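Local coordinates for protein peptidase S8 and S53, subtilisin, kexin, sedolisin (Mycobacterium smegmatis, PDB 4KG7) that is a mycosin, a subtilisin-like serine protease of the ESX-3 type VII secretion system, and probably cleaves peptide bonds through a catalytic charge relay, at residues S56-H61 with D369-L374. Numbering follows the deposited sequence.
Sequences SGAWQH and DPVAAL
Val371 lays its CG2 methyl against the backbone of helix 55-59, 3.6 Å from Gly57 C and 3.5 Å from Ala58 N. CG1 stands anti to the backbone N (chi1 168°), which leaves CG2 beside that N as the branch that touches. Gly57 suits this place because it has no side chain, and CG2 can lie directly on its carbonyl carbon. Ala58 CA and Val371 CA are 5.0 Å apart, an approach consistent with two such small residues. The single methyl of Ala58 is received between Pro370 and Leu374: CB lies 4.0 Å from Pro370 CB and 3.9 Å from Leu374 CD1. His61 meets Leu374 through its aliphatic CB, 4.1 Å from Leu374 CB, while its ND1 makes a weak hydrogen bond to Lys335. Proline fits the first turn of helix 370-375, where its missing N-H costs no helix bond, and Asp369 caps that turn by accepting from Ala372 N. Leu331 and Val332 of helix 318-335 touch Ala58 and Leu374, respectively, joining both short helices to the subtilase core. No hydrogen bond crosses between the segments, so their hold on each other rests on van der Waals packing of methyl groups on side chains and backbone.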
ATOM      1  N   SER A  56       4.760 -20.763   0.736  1.00 14.27           N
ATOM      2  CA  SER A  56       4.652 -22.115   1.320  1.00 15.11           C
ATOM      3  C   SER A  56       5.526 -22.309   2.548  1.00 14.89           C
ATOM      4  O   SER A  56       5.087 -22.795   3.587  1.00 14.67           O
ATOM      5  CB  SER A  56       5.023 -23.158   0.268  1.00 16.19           C
ATOM      6  OG  SER A  56       4.044 -23.162  -0.694  1.00 17.83           O
ATOM      7  N   GLY A  57       6.780 -21.916   2.418  1.00 14.50           N
ATOM      8  CA  GLY A  57       7.711 -21.958   3.534  1.00 14.57           C
ATOM      9  C   GLY A  57       7.258 -21.075   4.679  1.00 14.05           C
ATOM     10  O   GLY A  57       7.333 -21.442   5.832  1.00 14.61           O
ATOM     11  N   ALA A  58       6.772 -19.885   4.345  1.00 12.94           N
ATOM     12  CA  ALA A  58       6.361 -18.938   5.376  1.00 12.39           C
ATOM     13  C   ALA A  58       5.190 -19.450   6.213  1.00 12.57           C
ATOM     14  O   ALA A  58       5.158 -19.271   7.430  1.00 12.27           O
ATOM     15  CB  ALA A  58       5.999 -17.610   4.744  1.00 11.53           C
ATOM     16  N   TRP A  59       4.238 -20.100   5.551  1.00 12.78           N
ATOM     17  CA  TRP A  59       3.042 -20.604   6.247  1.00 13.54           C
ATOM     18  C   TRP A  59       3.313 -21.710   7.272  1.00 14.76           C
ATOM     19  O   TRP A  59       2.470 -21.971   8.148  1.00 15.37           O
ATOM     20  CB  TRP A  59       1.982 -21.070   5.255  1.00 13.22           C
ATOM     21  CG  TRP A  59       1.461 -19.979   4.348  1.00 12.52           C
ATOM     22  CD1 TRP A  59       1.252 -18.668   4.677  1.00 11.91           C
ATOM     23  CD2 TRP A  59       1.082 -20.106   2.967  1.00 12.32           C
ATOM     24  NE1 TRP A  59       0.780 -17.975   3.595  1.00 11.42           N
ATOM     25  CE2 TRP A  59       0.652 -18.825   2.526  1.00 11.69           C
ATOM     26  CE3 TRP A  59       1.042 -21.176   2.067  1.00 12.89           C
ATOM     27  CZ2 TRP A  59       0.219 -18.583   1.208  1.00 11.64           C
ATOM     28  CZ3 TRP A  59       0.621 -20.936   0.777  1.00 12.70           C
ATOM     29  CH2 TRP A  59       0.205 -19.649   0.355  1.00 12.11           C
ATOM     30  N   GLN A  60       4.482 -22.335   7.189  1.00 15.91           N
ATOM     31  CA  GLN A  60       4.934 -23.252   8.209  1.00 17.15           C
ATOM     32  C   GLN A  60       5.341 -22.546   9.496  1.00 16.88           C
ATOM     33  O   GLN A  60       5.450 -23.189  10.538  1.00 18.07           O
ATOM     34  CB  GLN A  60       6.086 -24.117   7.680  1.00 18.38           C
ATOM     35  CG  GLN A  60       5.584 -25.093   6.627  1.00 19.39           C
ATOM     36  CD  GLN A  60       4.485 -25.985   7.196  1.00 20.50           C
ATOM     37  OE1 GLN A  60       4.669 -26.602   8.243  1.00 22.41           O
ATOM     38  NE2 GLN A  60       3.325 -25.999   6.552  1.00 20.52           N
ATOM     39  N   HIS A  61       5.528 -21.226   9.437  1.00 15.86           N
ATOM     40  CA  HIS A  61       5.819 -20.420  10.616  1.00 15.86           C
ATOM     41  C   HIS A  61       4.634 -19.602  11.102  1.00 14.90           C
ATOM     42  O   HIS A  61       4.446 -19.443  12.303  1.00 15.47           O
ATOM     43  CB  HIS A  61       7.012 -19.494  10.326  1.00 15.91           C
ATOM     44  CG  HIS A  61       8.270 -20.239  10.010  1.00 16.74           C
ATOM     45  ND1 HIS A  61       9.092 -20.746  10.991  1.00 18.28           N
ATOM     46  CD2 HIS A  61       8.825 -20.602   8.829  1.00 17.06           C
ATOM     47  CE1 HIS A  61      10.095 -21.398  10.429  1.00 18.56           C
ATOM     48  NE2 HIS A  61       9.972 -21.307   9.120  1.00 18.40           N
ATOM     49  N   ASP A 369      11.827 -11.018   2.226  1.00  9.33           N
ATOM     50  CA  ASP A 369      12.118 -12.447   2.312  1.00  9.92           C
ATOM     51  C   ASP A 369      11.377 -12.981   3.530  1.00  9.87           C
ATOM     52  O   ASP A 369      11.915 -12.955   4.645  1.00  9.78           O
ATOM     53  CB  ASP A 369      13.622 -12.702   2.406  1.00 10.77           C
ATOM     54  CG  ASP A 369      13.983 -14.177   2.354  1.00 11.76           C
ATOM     55  OD1 ASP A 369      13.158 -15.042   2.753  1.00 12.25           O
ATOM     56  OD2 ASP A 369      15.145 -14.472   1.974  1.00 13.18           O
ATOM     57  N   PRO A 370      10.131 -13.447   3.324  1.00  9.64           N
ATOM     58  CA  PRO A 370       9.299 -13.819   4.447  1.00  9.81           C
ATOM     59  C   PRO A 370       9.886 -14.890   5.366  1.00 10.15           C
ATOM     60  O   PRO A 370       9.840 -14.740   6.579  1.00 10.27           O
ATOM     61  CB  PRO A 370       8.009 -14.314   3.783  1.00  9.75           C
ATOM     62  CG  PRO A 370       7.957 -13.571   2.525  1.00  9.51           C
ATOM     63  CD  PRO A 370       9.361 -13.419   2.062  1.00  9.55           C
ATOM     64  N   VAL A 371      10.463 -15.953   4.814  1.00 10.59           N
ATOM     65  CA  VAL A 371      11.001 -17.020   5.660  1.00 11.15           C
ATOM     66  C   VAL A 371      12.182 -16.509   6.489  1.00 11.28           C
ATOM     67  O   VAL A 371      12.307 -16.800   7.681  1.00 11.67           O
ATOM     68  CB  VAL A 371      11.358 -18.274   4.847  1.00 11.78           C
ATOM     69  CG1 VAL A 371      12.165 -19.231   5.684  1.00 12.48           C
ATOM     70  CG2 VAL A 371      10.093 -18.932   4.305  1.00 11.73           C
ATOM     71  N   ALA A 372      13.035 -15.709   5.862  1.00 11.08           N
ATOM     72  CA  ALA A 372      14.171 -15.122   6.588  1.00 11.40           C
ATOM     73  C   ALA A 372      13.665 -14.216   7.713  1.00 11.26           C
ATOM     74  O   ALA A 372      14.185 -14.239   8.829  1.00 11.81           O
ATOM     75  CB  ALA A 372      15.057 -14.352   5.646  1.00 11.45           C
ATOM     76  N   ALA A 373      12.638 -13.416   7.420  1.00 10.73           N
ATOM     77  CA  ALA A 373      12.069 -12.522   8.437  1.00 10.77           C
ATOM     78  C   ALA A 373      11.464 -13.293   9.603  1.00 11.41           C
ATOM     79  O   ALA A 373      11.521 -12.862  10.770  1.00 11.94           O
ATOM     80  CB  ALA A 373      11.043 -11.590   7.813  1.00 10.22           C
ATOM     81  N   LEU A 374      10.913 -14.461   9.302  1.00 11.68           N
ATOM     82  CA  LEU A 374      10.250 -15.260  10.299  1.00 12.33           C
ATOM     83  C   LEU A 374      11.203 -16.115  11.104  1.00 13.64           C
ATOM     84  O   LEU A 374      10.811 -16.640  12.127  1.00 13.66           O
ATOM     85  CB  LEU A 374       9.172 -16.130   9.636  1.00 12.20           C
ATOM     86  CG  LEU A 374       7.952 -15.301   9.194  1.00 11.50           C
ATOM     87  CD1 LEU A 374       7.160 -16.042   8.136  1.00 11.44           C
ATOM     88  CD2 LEU A 374       7.046 -14.922  10.356  1.00 11.56           C
TER